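Local coordinates for resiniferatoxin-binding, phosphotriesterase-related protein (Rhodobacter sphaeroides 2.4.1, PDB 3K2G) that binds two zinc ions in a TIM-barrel active site and is probably a metal-dependent hydrolase of phosphoric esters, at residues S4-P8 and V158-L162; H10-I16 and V351-S355; F214-H218 and S242-Y248; D280-A284 and F326-L330. All coordinates share one frame. Numbering follows the deposited sequence.

Contact 1: residues S4-P8 and V158-L162; sequences SELSP and VAEAL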
loop_
_atom_site.group_PDB
_atom_site.type_symbol
_atom_site.label_atom_id
_atom_site.label_comp_id
_atom_site.label_asym_id
_atom_site.label_seq_id
_atom_site.Cartn_x
_atom_site.Cartn_y
_atom_site.Cartn_z
ATOM N N SER B 4 33.996 -40.197 2.692
ATOM C CA SER B 4 32.794 -39.463 3.071
ATOM C C SER B 4 32.797 -39.052 4.546
ATOM O O SER B 4 33.260 -39.802 5.410
ATOM C CB SER B 4 31.556 -40.315 2.784
ATOM O OG SER B 4 30.379 -39.620 3.138
ATOM N N GLU B 5 32.280 -37.856 4.821
ATOM C CA GLU B 5 32.202 -37.324 6.185
ATOM C C GLU B 5 30.741 -37.058 6.531
ATOM O O GLU B 5 30.435 -36.395 7.519
ATOM C CB GLU B 5 32.980 -36.006 6.300
ATOM C CG GLU B 5 34.487 -36.124 6.182
ATOM C CD GLU B 5 35.188 -34.777 6.310
ATOM O OE1 GLU B 5 35.033 -33.932 5.402
ATOM O OE2 GLU B 5 35.889 -34.560 7.323
ATOM N N LEU B 6 29.843 -37.577 5.703
ATOM C CA LEU B 6 28.415 -37.386 5.906
ATOM C C LEU B 6 27.898 -37.922 7.230
ATOM O O LEU B 6 28.259 -39.021 7.660
ATOM C CB LEU B 6 27.626 -38.047 4.776
ATOM C CG LEU B 6 27.708 -37.415 3.387
ATOM C CD1 LEU B 6 26.922 -38.256 2.396
ATOM C CD2 LEU B 6 27.164 -36.003 3.437
ATOM N N SER B 7 27.050 -37.134 7.880
ATOM C CA SER B 7 26.439 -37.561 9.127
ATOM C C SER B 7 25.582 -38.770 8.791
ATOM O O SER B 7 25.066 -38.881 7.676
ATOM C CB SER B 7 25.529 -36.467 9.685
ATOM O OG SER B 7 24.538 -37.031 10.531
ATOM N N PRO B 8 25.433 -39.705 9.736
ATOM C CA PRO B 8 24.603 -40.879 9.450
ATOM C C PRO B 8 23.167 -40.417 9.200
ATOM O O PRO B 8 22.345 -41.169 8.681
ATOM C CB PRO B 8 24.731 -41.705 10.728
ATOM C CG PRO B 8 26.110 -41.378 11.192
ATOM C CD PRO B 8 26.169 -39.881 10.999
ATOM N N VAL B 158 32.084 -31.111 12.249
ATOM C CA VAL B 158 32.078 -32.455 11.675
ATOM C C VAL B 158 32.275 -33.498 12.777
ATOM O O VAL B 158 31.659 -34.564 12.756
ATOM C CB VAL B 158 33.206 -32.622 10.630
ATOM C CG1 VAL B 158 33.308 -34.080 10.191
ATOM C CG2 VAL B 158 32.942 -31.729 9.435
ATOM N N ALA B 159 33.141 -33.183 13.735
ATOM C CA ALA B 159 33.424 -34.093 14.839
ATOM C C ALA B 159 32.204 -34.321 15.731
ATOM O O ALA B 159 32.012 -35.413 16.262
ATOM C CB ALA B 159 34.594 -33.557 15.666
ATOM N N GLU B 160 31.376 -33.291 15.892
ATOM C CA GLU B 160 30.185 -33.400 16.728
ATOM C C GLU B 160 29.064 -34.132 15.998
ATOM O O GLU B 160 28.151 -34.671 16.619
ATOM C CB GLU B 160 29.713 -32.009 17.156
ATOM C CG GLU B 160 30.823 -31.175 17.766
ATOM C CD GLU B 160 30.335 -29.870 18.358
ATOM O OE1 GLU B 160 29.552 -29.154 17.696
ATOM O OE2 GLU B 160 30.753 -29.553 19.488
ATOM N N ALA B 161 29.136 -34.150 14.672
ATOM C CA ALA B 161 28.132 -34.832 13.869
ATOM C C ALA B 161 28.449 -36.319 13.746
ATOM O O ALA B 161 27.546 -37.142 13.637
ATOM C CB ALA B 161 28.058 -34.204 12.474
ATOM N N LEU B 162 29.734 -36.667 13.775
ATOM C CA LEU B 162 30.129 -38.061 13.609
ATOM C C LEU B 162 30.555 -38.811 14.872
ATOM O O LEU B 162 30.313 -40.016 14.982
ATOM C CB LEU B 162 31.255 -38.147 12.574
ATOM C CG LEU B 162 31.005 -37.479 11.213
ATOM C CD1 LEU B 162 32.280 -37.552 10.383
ATOM C CD2 LEU B 162 29.844 -38.162 10.486
HETATM O O HOH W 1 24.890 -36.398 13.120
#
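Van der Waals packing against the backbone of residues 4-8 does most of the work here, led by Leu-162 in the last turn of its helix. Its CD2 methyl lies against the bend of the N-terminal chain, 3.5 Å from Glu-5 O, 3.4 Å from Leu-6 O, 3.7 Å from Ser-7 CA and 4.1 Å from Pro-8 CD, the last an apolar side-chain pair. Ala-161 CB meets Ser-7 CB at 4.4 Å. The polar link is indirect: water 1 accepts from Ser-7 OG (2.7 Å) and donates to Ala-161 O (2.8 Å), spanning a gap too wide for direct bonding. Ser-7 OG is also hydrogen-bonded to Cys-9 N. The carboxylate of Glu-5, whose OE2 touches Val-158 CG1 at 3.9 Å, forms a salt bridge with Arg-201. The N-terminal segment, without regular structure, thus runs across the C-terminal end of helix 150-162 and reaches the end of helix 186-202, where Ser-7 pairs by backbone with Thr-202 and Val-158 and Ala-161 touch the same residue.

Contact 2: residues H10-I16 and V351-S355; sequences HVRSGRI and VFDAS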
loop_
_atom_site.group_PDB
_atom_site.type_symbol
_atom_site.label_atom_id
_atom_site.label_comp_id
_atom_site.label_asym_id
_atom_site.label_seq_id
_atom_site.Cartn_x
_atom_site.Cartn_y
_atom_site.Cartn_z
ATOM N N HIS B 10 22.332 -37.443 7.406
ATOM C CA HIS B 10 22.411 -36.327 6.463
ATOM C C HIS B 10 21.036 -36.161 5.819
ATOM O O HIS B 10 20.194 -37.048 5.922
ATOM C CB HIS B 10 23.502 -36.579 5.407
ATOM C CG HIS B 10 23.313 -37.837 4.618
ATOM N ND1 HIS B 10 22.640 -37.869 3.416
ATOM C CD2 HIS B 10 23.709 -39.109 4.860
ATOM C CE1 HIS B 10 22.631 -39.106 2.951
ATOM N NE2 HIS B 10 23.273 -39.878 3.809
ATOM N N VAL B 11 20.804 -35.028 5.164
ATOM C CA VAL B 11 19.499 -34.757 4.567
ATOM C C VAL B 11 18.983 -35.754 3.529
ATOM O O VAL B 11 17.790 -35.773 3.230
ATOM C CB VAL B 11 19.457 -33.335 3.978
ATOM C CG1 VAL B 11 19.632 -32.321 5.109
ATOM C CG2 VAL B 11 20.552 -33.163 2.935
ATOM N N ARG B 12 19.869 -36.588 2.988
ATOM C CA ARG B 12 19.440 -37.583 2.008
ATOM C C ARG B 12 19.411 -38.980 2.634
ATOM O O ARG B 12 19.288 -39.986 1.929
ATOM C CB ARG B 12 20.375 -37.576 0.792
ATOM C CG ARG B 12 20.254 -36.347 -0.098
ATOM C CD ARG B 12 21.202 -36.439 -1.290
ATOM N NE ARG B 12 21.058 -37.700 -2.021
ATOM C CZ ARG B 12 20.034 -38.000 -2.813
ATOM N NH1 ARG B 12 19.049 -37.128 -2.988
ATOM N NH2 ARG B 12 19.994 -39.176 -3.432
ATOM N N SER B 13 19.513 -39.040 3.959
ATOM C CA SER B 13 19.518 -40.320 4.664
ATOM C C SER B 13 18.119 -40.810 5.002
ATOM O O SER B 13 17.877 -42.010 5.052
ATOM C CB SER B 13 20.326 -40.216 5.963
ATOM O OG SER B 13 19.600 -39.516 6.962
ATOM N N GLY B 14 17.198 -39.884 5.236
ATOM C CA GLY B 14 15.847 -40.277 5.585
ATOM C C GLY B 14 15.744 -40.445 7.086
ATOM O O GLY B 14 14.722 -40.898 7.607
ATOM N N ARG B 15 16.814 -40.080 7.785
ATOM C CA ARG B 15 16.853 -40.170 9.241
ATOM C C ARG B 15 17.220 -38.806 9.829
ATOM O O ARG B 15 17.671 -37.919 9.106
ATOM C CB ARG B 15 17.882 -41.219 9.678
ATOM C CG ARG B 15 17.604 -42.629 9.153
ATOM C CD ARG B 15 18.637 -43.630 9.675
ATOM N NE ARG B 15 19.958 -43.430 9.083
ATOM C CZ ARG B 15 20.309 -43.854 7.868
ATOM N NH1 ARG B 15 19.435 -44.507 7.111
ATOM N NH2 ARG B 15 21.534 -43.623 7.409
ATOM N N ILE B 16 17.021 -38.645 11.134
ATOM C CA ILE B 16 17.340 -37.394 11.820
ATOM C C ILE B 16 18.058 -37.697 13.125
ATOM O O ILE B 16 17.634 -38.557 13.893
ATOM C CB ILE B 16 16.065 -36.580 12.106
ATOM C CG1 ILE B 16 15.378 -36.247 10.778
ATOM C CG2 ILE B 16 16.411 -35.291 12.874
ATOM C CD1 ILE B 16 14.017 -35.612 10.924
ATOM N N VAL B 351 13.064 -29.884 6.214
ATOM C CA VAL B 351 14.342 -29.308 6.600
ATOM C C VAL B 351 15.419 -30.386 6.700
ATOM O O VAL B 351 16.554 -30.190 6.259
ATOM C CB VAL B 351 14.247 -28.589 7.969
ATOM C CG1 VAL B 351 15.636 -28.123 8.414
ATOM C CG2 VAL B 351 13.287 -27.404 7.864
ATOM N N PHE B 352 15.040 -31.526 7.268
ATOM C CA PHE B 352 15.957 -32.636 7.490
ATOM C C PHE B 352 15.948 -33.722 6.422
ATOM O O PHE B 352 16.841 -34.566 6.397
ATOM C CB PHE B 352 15.627 -33.296 8.826
ATOM C CG PHE B 352 15.800 -32.394 10.008
ATOM C CD1 PHE B 352 17.054 -32.234 10.592
ATOM C CD2 PHE B 352 14.709 -31.731 10.562
ATOM C CE1 PHE B 352 17.223 -31.424 11.711
ATOM C CE2 PHE B 352 14.865 -30.914 11.684
ATOM C CZ PHE B 352 16.126 -30.763 12.263
ATOM N N ASP B 353 14.951 -33.700 5.547
ATOM C CA ASP B 353 14.819 -34.745 4.539
ATOM C C ASP B 353 14.605 -34.214 3.129
ATOM O O ASP B 353 13.526 -33.724 2.802
ATOM C CB ASP B 353 13.643 -35.642 4.922
ATOM C CG ASP B 353 13.649 -36.960 4.187
ATOM O OD1 ASP B 353 13.968 -36.963 2.979
ATOM O OD2 ASP B 353 13.325 -37.986 4.820
ATOM N N ALA B 354 15.627 -34.331 2.286
ATOM C CA ALA B 354 15.524 -33.852 0.915
ATOM C C ALA B 354 14.593 -34.697 0.042
ATOM O O ALA B 354 14.217 -34.270 -1.046
ATOM C CB ALA B 354 16.911 -33.791 0.281
ATOM N N SER B 355 14.214 -35.888 0.506
ATOM C CA SER B 355 13.342 -36.744 -0.300
ATOM C C SER B 355 11.881 -36.322 -0.257
ATOM O O SER B 355 11.061 -36.829 -1.022
ATOM C CB SER B 355 13.440 -38.201 0.150
ATOM O OG SER B 355 12.721 -38.403 1.352
HETATM O O HOH W 2 16.896 -37.289 6.286
#
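Ile-16 lies over one face of the Phe-352 ring: its CG2 sits 4.1 Å from the ring centroid and 20° off the normal, a CH-pi contact, while Ile-16 CD1 packs against Phe-352 CB at 3.5 Å. Beside this greasy patch the two backbones come close, with Val-11 CA and Asp-353 CA 4.7 Å apart. Ala-354 N donates to Val-11 O (2.8 Å, nearly straight at 169°), and two CA-H...O contacts flank that bond, Val-11 CA to Phe-352 O at 3.2 Å and Asp-353 CA to Val-11 O at 3.4 Å. Water 2 fills the space between, accepting from Gly-14 N (2.8 Å) and lying 2.7 Å from Phe-352 O.

Both segments are folded tightly on themselves. Ser-13 OG donates to His-10 O (2.7 Å) and accepts from Arg-15 N (3.0 Å), an ST turn. Asp-353 OD1 takes Ser-355 N (2.7 Å) in an Asx turn, and Asp-353 OD2, bonded to Ser-25 OG, lies 3.5 Å from Gly-14 CA. With phi/psi of 89/7°, Gly-14 has a backbone that calls for glycine.

Helix 337-352 ends at this point, and the chain leaving it is tied to the turn that leads into the hairpin of strands 15-18 and 21-24: the N- and C-terminal parts of a TIM-barrel domain closing on each other.

Contact 3: residues F214-H218 and S242-Y248; sequences FRLAH and SHMDPVY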
loop_
_atom_site.group_PDB
_atom_site.type_symbol
_atom_site.label_atom_id
_atom_site.label_comp_id
_atom_site.label_asym_id
_atom_site.label_seq_id
_atom_site.Cartn_x
_atom_site.Cartn_y
_atom_site.Cartn_z
ATOM N N PHE B 214 17.153 -6.023 10.099
ATOM C CA PHE B 214 18.003 -5.531 9.014
ATOM C C PHE B 214 17.683 -6.386 7.787
ATOM O O PHE B 214 16.746 -7.180 7.839
ATOM C CB PHE B 214 19.492 -5.615 9.379
ATOM C CG PHE B 214 19.929 -4.571 10.370
ATOM C CD1 PHE B 214 20.488 -3.367 9.940
ATOM C CD2 PHE B 214 19.732 -4.768 11.734
ATOM C CE1 PHE B 214 20.842 -2.374 10.856
ATOM C CE2 PHE B 214 20.082 -3.779 12.663
ATOM C CZ PHE B 214 20.638 -2.581 12.221
ATOM N N ARG B 215 18.432 -6.233 6.694
ATOM C CA ARG B 215 18.174 -7.011 5.478
ATOM C C ARG B 215 19.457 -7.633 4.919
ATOM O O ARG B 215 19.828 -7.372 3.776
ATOM C CB ARG B 215 17.546 -6.110 4.412
ATOM C CG ARG B 215 16.285 -5.375 4.867
ATOM C CD ARG B 215 15.058 -6.275 4.863
ATOM N NE ARG B 215 13.858 -5.554 5.278
ATOM C CZ ARG B 215 13.466 -5.407 6.539
ATOM N NH1 ARG B 215 14.173 -5.939 7.525
ATOM N NH2 ARG B 215 12.373 -4.713 6.813
ATOM N N LEU B 216 20.121 -8.461 5.721
ATOM C CA LEU B 216 21.374 -9.101 5.312
ATOM C C LEU B 216 21.217 -10.531 4.791
ATOM O O LEU B 216 22.207 -11.183 4.451
ATOM C CB LEU B 216 22.358 -9.115 6.493
ATOM C CG LEU B 216 22.817 -7.771 7.072
ATOM C CD1 LEU B 216 23.690 -8.005 8.302
ATOM C CD2 LEU B 216 23.590 -6.999 6.019
ATOM N N ALA B 217 19.982 -11.016 4.724
ATOM C CA ALA B 217 19.710 -12.385 4.281
ATOM C C ALA B 217 20.290 -12.785 2.922
ATOM O O ALA B 217 20.845 -13.878 2.786
ATOM C CB ALA B 217 18.209 -12.647 4.301
ATOM N N HIS B 218 20.162 -11.925 1.914
ATOM C CA HIS B 218 20.695 -12.269 0.602
ATOM C C HIS B 218 22.221 -12.362 0.628
ATOM O O HIS B 218 22.804 -13.192 -0.067
ATOM C CB HIS B 218 20.224 -11.268 -0.459
ATOM C CG HIS B 218 18.856 -11.563 -0.999
ATOM N ND1 HIS B 218 18.582 -12.675 -1.767
ATOM C CD2 HIS B 218 17.678 -10.908 -0.858
ATOM C CE1 HIS B 218 17.298 -12.693 -2.073
ATOM N NE2 HIS B 218 16.726 -11.631 -1.532
ATOM N N SER B 242 10.750 -8.631 9.295
ATOM C CA SER B 242 10.734 -8.166 7.913
ATOM C C SER B 242 9.432 -8.513 7.201
ATOM O O SER B 242 9.370 -8.549 5.971
ATOM C CB SER B 242 11.939 -8.729 7.138
ATOM O OG SER B 242 11.980 -10.148 7.160
ATOM N N HIS B 243 8.384 -8.745 7.989
ATOM C CA HIS B 243 7.064 -9.081 7.465
ATOM C C HIS B 243 6.521 -8.039 6.487
ATOM O O HIS B 243 5.710 -8.363 5.623
ATOM C CB HIS B 243 6.068 -9.220 8.616
ATOM C CG HIS B 243 5.735 -7.919 9.280
ATOM N ND1 HIS B 243 4.748 -7.075 8.813
ATOM C CD2 HIS B 243 6.273 -7.306 10.362
ATOM C CE1 HIS B 243 4.692 -6.001 9.581
ATOM N NE2 HIS B 243 5.606 -6.116 10.529
HETATM N N MSE B 244 6.960 -6.793 6.640
HETATM C CA MSE B 244 6.499 -5.696 5.786
HETATM C C MSE B 244 7.324 -5.511 4.520
HETATM O O MSE B 244 7.177 -4.512 3.816
HETATM C CB MSE B 244 6.483 -4.368 6.561
HETATM C CG MSE B 244 7.162 -4.380 7.925
HETATM SE SE MSE B 244 9.095 -4.721 7.924
HETATM C CE MSE B 244 9.754 -2.880 7.614
ATOM N N ASP B 245 8.187 -6.478 4.234
ATOM C CA ASP B 245 9.036 -6.421 3.055
ATOM C C ASP B 245 8.818 -7.728 2.281
ATOM O O ASP B 245 9.703 -8.578 2.225
ATOM C CB ASP B 245 10.504 -6.288 3.494
ATOM C CG ASP B 245 11.418 -5.852 2.366
ATOM O OD1 ASP B 245 11.028 -6.012 1.190
ATOM O OD2 ASP B 245 12.534 -5.363 2.654
ATOM N N PRO B 246 7.629 -7.901 1.673
ATOM C CA PRO B 246 7.308 -9.116 0.912
ATOM C C PRO B 246 8.262 -9.486 -0.226
ATOM O O PRO B 246 8.478 -10.670 -0.498
ATOM C CB PRO B 246 5.879 -8.858 0.429
ATOM C CG PRO B 246 5.809 -7.364 0.343
ATOM C CD PRO B 246 6.520 -6.934 1.602
ATOM N N VAL B 247 8.820 -8.486 -0.900
ATOM C CA VAL B 247 9.752 -8.766 -1.985
ATOM C C VAL B 247 10.986 -9.454 -1.397
ATOM O O VAL B 247 11.430 -10.493 -1.882
ATOM C CB VAL B 247 10.156 -7.465 -2.720
ATOM C CG1 VAL B 247 11.308 -7.736 -3.691
ATOM C CG2 VAL B 247 8.949 -6.913 -3.473
ATOM N N TYR B 248 11.530 -8.864 -0.339
ATOM C CA TYR B 248 12.693 -9.410 0.347
ATOM C C TYR B 248 12.424 -10.853 0.770
ATOM O O TYR B 248 13.170 -11.761 0.413
ATOM C CB TYR B 248 12.995 -8.552 1.576
ATOM C CG TYR B 248 14.074 -9.068 2.506
ATOM C CD1 TYR B 248 15.419 -9.053 2.131
ATOM C CD2 TYR B 248 13.756 -9.482 3.802
ATOM C CE1 TYR B 248 16.420 -9.423 3.028
ATOM C CE2 TYR B 248 14.752 -9.855 4.708
ATOM C CZ TYR B 248 16.081 -9.819 4.315
ATOM O OH TYR B 248 17.069 -10.156 5.215
HETATM O O HOH W 3 16.417 -9.912 7.923
#
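Ser-242 opens a type I turn that closes at Asp-245, with Asp-245 N bonded to Ser-242 O (3.0 Å). Ser-242 CB lies over one face of the Arg-215 guanidinium, 3.6 Å from Arg-215 NH1, and Ser-242 OG is bonded to Met-239 O. Selenomethionine Met-244 brings CE to 3.3 Å from Arg-215 NH2, near the guanidinium plane. Asp-245 then does two jobs: OD2 forms a salt bridge with Arg-215 NE (2.9 Å), and OD1 caps the next helix by accepting from Tyr-248 N (3.3 Å). In the first turn of that helix, Tyr-248 points across the gap and buries the most surface of the segment. Arg-215 CD sits 3.5 Å above the Tyr-248 ring centroid, a CH-pi contact 8° off the normal. Tyr-248 OH accepts from Ala-217 N (3.1 Å), although its modelled position is less sure, and water 3 lies 2.8 Å from both Tyr-248 OH and Phe-214 O.

The loops that follow the metal ligands His-209 and His-238 in the chain are therefore joined at the starts of helices 217-226 and 246-255. One carboxylate serves as both helix cap and counter-ion, so the charge of Arg-215 is met while its aliphatic part covers an aromatic ring.

Contact 4: residues D280-A284 and F326-L330; sequences DDEVA and FLPRL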
loop_
_atom_site.group_PDB
_atom_site.type_symbol
_atom_site.label_atom_id
_atom_site.label_comp_id
_atom_site.label_asym_id
_atom_site.label_seq_id
_atom_site.Cartn_x
_atom_site.Cartn_y
_atom_site.Cartn_z
ATOM N N ASP B 280 1.470 -10.867 15.998
ATOM C CA ASP B 280 1.193 -12.134 15.334
ATOM C C ASP B 280 0.277 -11.953 14.128
ATOM O O ASP B 280 0.335 -12.734 13.177
ATOM C CB ASP B 280 0.597 -13.137 16.321
ATOM C CG ASP B 280 1.635 -13.673 17.290
ATOM O OD1 ASP B 280 2.850 -13.508 17.011
ATOM O OD2 ASP B 280 1.242 -14.266 18.320
ATOM N N ASP B 281 -0.570 -10.927 14.162
ATOM C CA ASP B 281 -1.451 -10.675 13.028
ATOM C C ASP B 281 -0.627 -10.206 11.827
ATOM O O ASP B 281 -0.869 -10.638 10.701
ATOM C CB ASP B 281 -2.517 -9.625 13.369
ATOM C CG ASP B 281 -3.840 -10.248 13.802
ATOM O OD1 ASP B 281 -4.026 -11.473 13.627
ATOM O OD2 ASP B 281 -4.704 -9.507 14.308
ATOM N N GLU B 282 0.351 -9.333 12.064
ATOM C CA GLU B 282 1.195 -8.843 10.976
ATOM C C GLU B 282 1.974 -10.004 10.363
ATOM O O GLU B 282 2.133 -10.085 9.148
ATOM C CB GLU B 282 2.174 -7.785 11.486
ATOM C CG GLU B 282 1.526 -6.476 11.918
ATOM C CD GLU B 282 2.527 -5.528 12.550
ATOM O OE1 GLU B 282 3.126 -5.907 13.576
ATOM O OE2 GLU B 282 2.720 -4.411 12.025
ATOM N N VAL B 283 2.456 -10.903 11.214
ATOM C CA VAL B 283 3.208 -12.057 10.747
ATOM C C VAL B 283 2.297 -13.024 9.999
ATOM O O VAL B 283 2.676 -13.563 8.959
ATOM C CB VAL B 283 3.885 -12.783 11.925
ATOM C CG1 VAL B 283 4.440 -14.129 11.477
ATOM C CG2 VAL B 283 5.006 -11.907 12.471
ATOM N N ALA B 284 1.098 -13.246 10.532
ATOM C CA ALA B 284 0.145 -14.140 9.886
ATOM C C ALA B 284 -0.101 -13.657 8.461
ATOM O O ALA B 284 -0.095 -14.449 7.523
ATOM C CB ALA B 284 -1.173 -14.176 10.663
ATOM N N PHE B 326 -1.476 -19.732 17.889
ATOM C CA PHE B 326 -1.161 -19.189 16.578
ATOM C C PHE B 326 -1.812 -19.958 15.425
ATOM O O PHE B 326 -2.321 -19.342 14.490
ATOM C CB PHE B 326 0.355 -19.094 16.364
ATOM C CG PHE B 326 0.741 -18.279 15.151
ATOM C CD1 PHE B 326 0.370 -16.939 15.045
ATOM C CD2 PHE B 326 1.464 -18.855 14.109
ATOM C CE1 PHE B 326 0.714 -16.188 13.910
ATOM C CE2 PHE B 326 1.809 -18.118 12.980
ATOM C CZ PHE B 326 1.436 -16.783 12.877
ATOM N N LEU B 327 -1.813 -21.287 15.480
ATOM C CA LEU B 327 -2.426 -22.057 14.398
ATOM C C LEU B 327 -3.870 -21.577 14.198
ATOM O O LEU B 327 -4.285 -21.296 13.074
ATOM C CB LEU B 327 -2.353 -23.564 14.693
ATOM C CG LEU B 327 -0.920 -24.114 14.850
ATOM C CD1 LEU B 327 -0.951 -25.638 14.940
ATOM C CD2 LEU B 327 -0.044 -23.685 13.678
ATOM N N PRO B 328 -4.649 -21.457 15.288
ATOM C CA PRO B 328 -6.033 -20.986 15.147
ATOM C C PRO B 328 -6.088 -19.586 14.502
ATOM O O PRO B 328 -7.015 -19.277 13.754
ATOM C CB PRO B 328 -6.541 -20.987 16.586
ATOM C CG PRO B 328 -5.786 -22.135 17.201
ATOM C CD PRO B 328 -4.392 -21.932 16.661
ATOM N N ARG B 329 -5.093 -18.748 14.790
ATOM C CA ARG B 329 -5.028 -17.400 14.218
ATOM C C ARG B 329 -4.794 -17.508 12.706
ATOM O O ARG B 329 -5.407 -16.784 11.924
ATOM C CB ARG B 329 -3.888 -16.600 14.864
ATOM C CG ARG B 329 -3.761 -15.151 14.388
ATOM C CD ARG B 329 -2.533 -14.474 14.999
ATOM N NE ARG B 329 -2.643 -14.321 16.450
ATOM C CZ ARG B 329 -3.377 -13.390 17.058
ATOM N NH1 ARG B 329 -4.074 -12.511 16.347
ATOM N NH2 ARG B 329 -3.420 -13.337 18.385
ATOM N N LEU B 330 -3.904 -18.415 12.305
ATOM C CA LEU B 330 -3.611 -18.628 10.893
ATOM C C LEU B 330 -4.870 -19.119 10.191
ATOM O O LEU B 330 -5.078 -18.849 9.013
ATOM C CB LEU B 330 -2.501 -19.668 10.714
ATOM C CG LEU B 330 -1.066 -19.239 11.010
ATOM C CD1 LEU B 330 -0.129 -20.422 10.786
ATOM C CD2 LEU B 330 -0.687 -18.077 10.112
HETATM O O HOH W 4 -1.093 -15.937 18.077
#
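Arg-329 reaches across to two neighbouring acids. Its NH1 makes a salt bridge with Asp-281 OD1 at 2.9 Å, though the hydrogen bond within it is weak and the place of that oxygen less sure. Toward Asp-280 the link runs through solvent: water 4 accepts from Arg-329 NE (2.8 Å) and donates to Asp-280 OD2 (2.9 Å). Directly, Asp-280 OD2 and Arg-329 NE stand 4.3 Å apart with the oxygen well out of the guanidinium plane, so they share only charge attraction, and the other oxygen, OD1, accepts from Gly-265 N.

Inside this polar layer the Phe-326 ring turns its edge to Asp-280 O, which is 3.6 Å from Phe-326 CE1. Val-283 CG1 and Ala-284 CA each lie 4.2 Å from Phe-326 CZ, and Ala-284 CB meets Leu-330 CD2 at 4.0 Å. Small Ala-284 leaves room for both larger side chains.

The two helical segments cross at -53° with axes 10.4 Å apart. Phe-326 and Leu-330 continue inward onto Leu-301 of strand 299-301, and Leu-330 also meets helix 337-352. On the outside, Arg-329 NH2 is hydrogen-bonded to Gln-276 of the third subunit, so these helices of the barrel's outer layer also face a subunit interface.

How the contacts relate
Contacts 1 and 2 fasten successive parts of the N-terminal chain; their segments alternate in sequence, so the two cross. With centres 14 Å apart, they touch through Pro-8 O and Arg-15 NH2, 2.9 Å apart, a probable hydrogen bond. Contacts 3 and 4, centres 19 Å apart, each join two helices of the barrel and follow one another along the chain, meeting where His-243 CE1 packs 3.5 Å from Glu-282 OE2. Both are nested inside the long loop that contact 2 closes. Contacts 1 and 4 lie on opposite sides of the chain's centre, 38 Å apart between centres. Contact 3 comes nearest the dinuclear zinc site: the Ser-242 side chain is about 8 Å from that of the zinc ligand His-238. Contact 1 lies away from it.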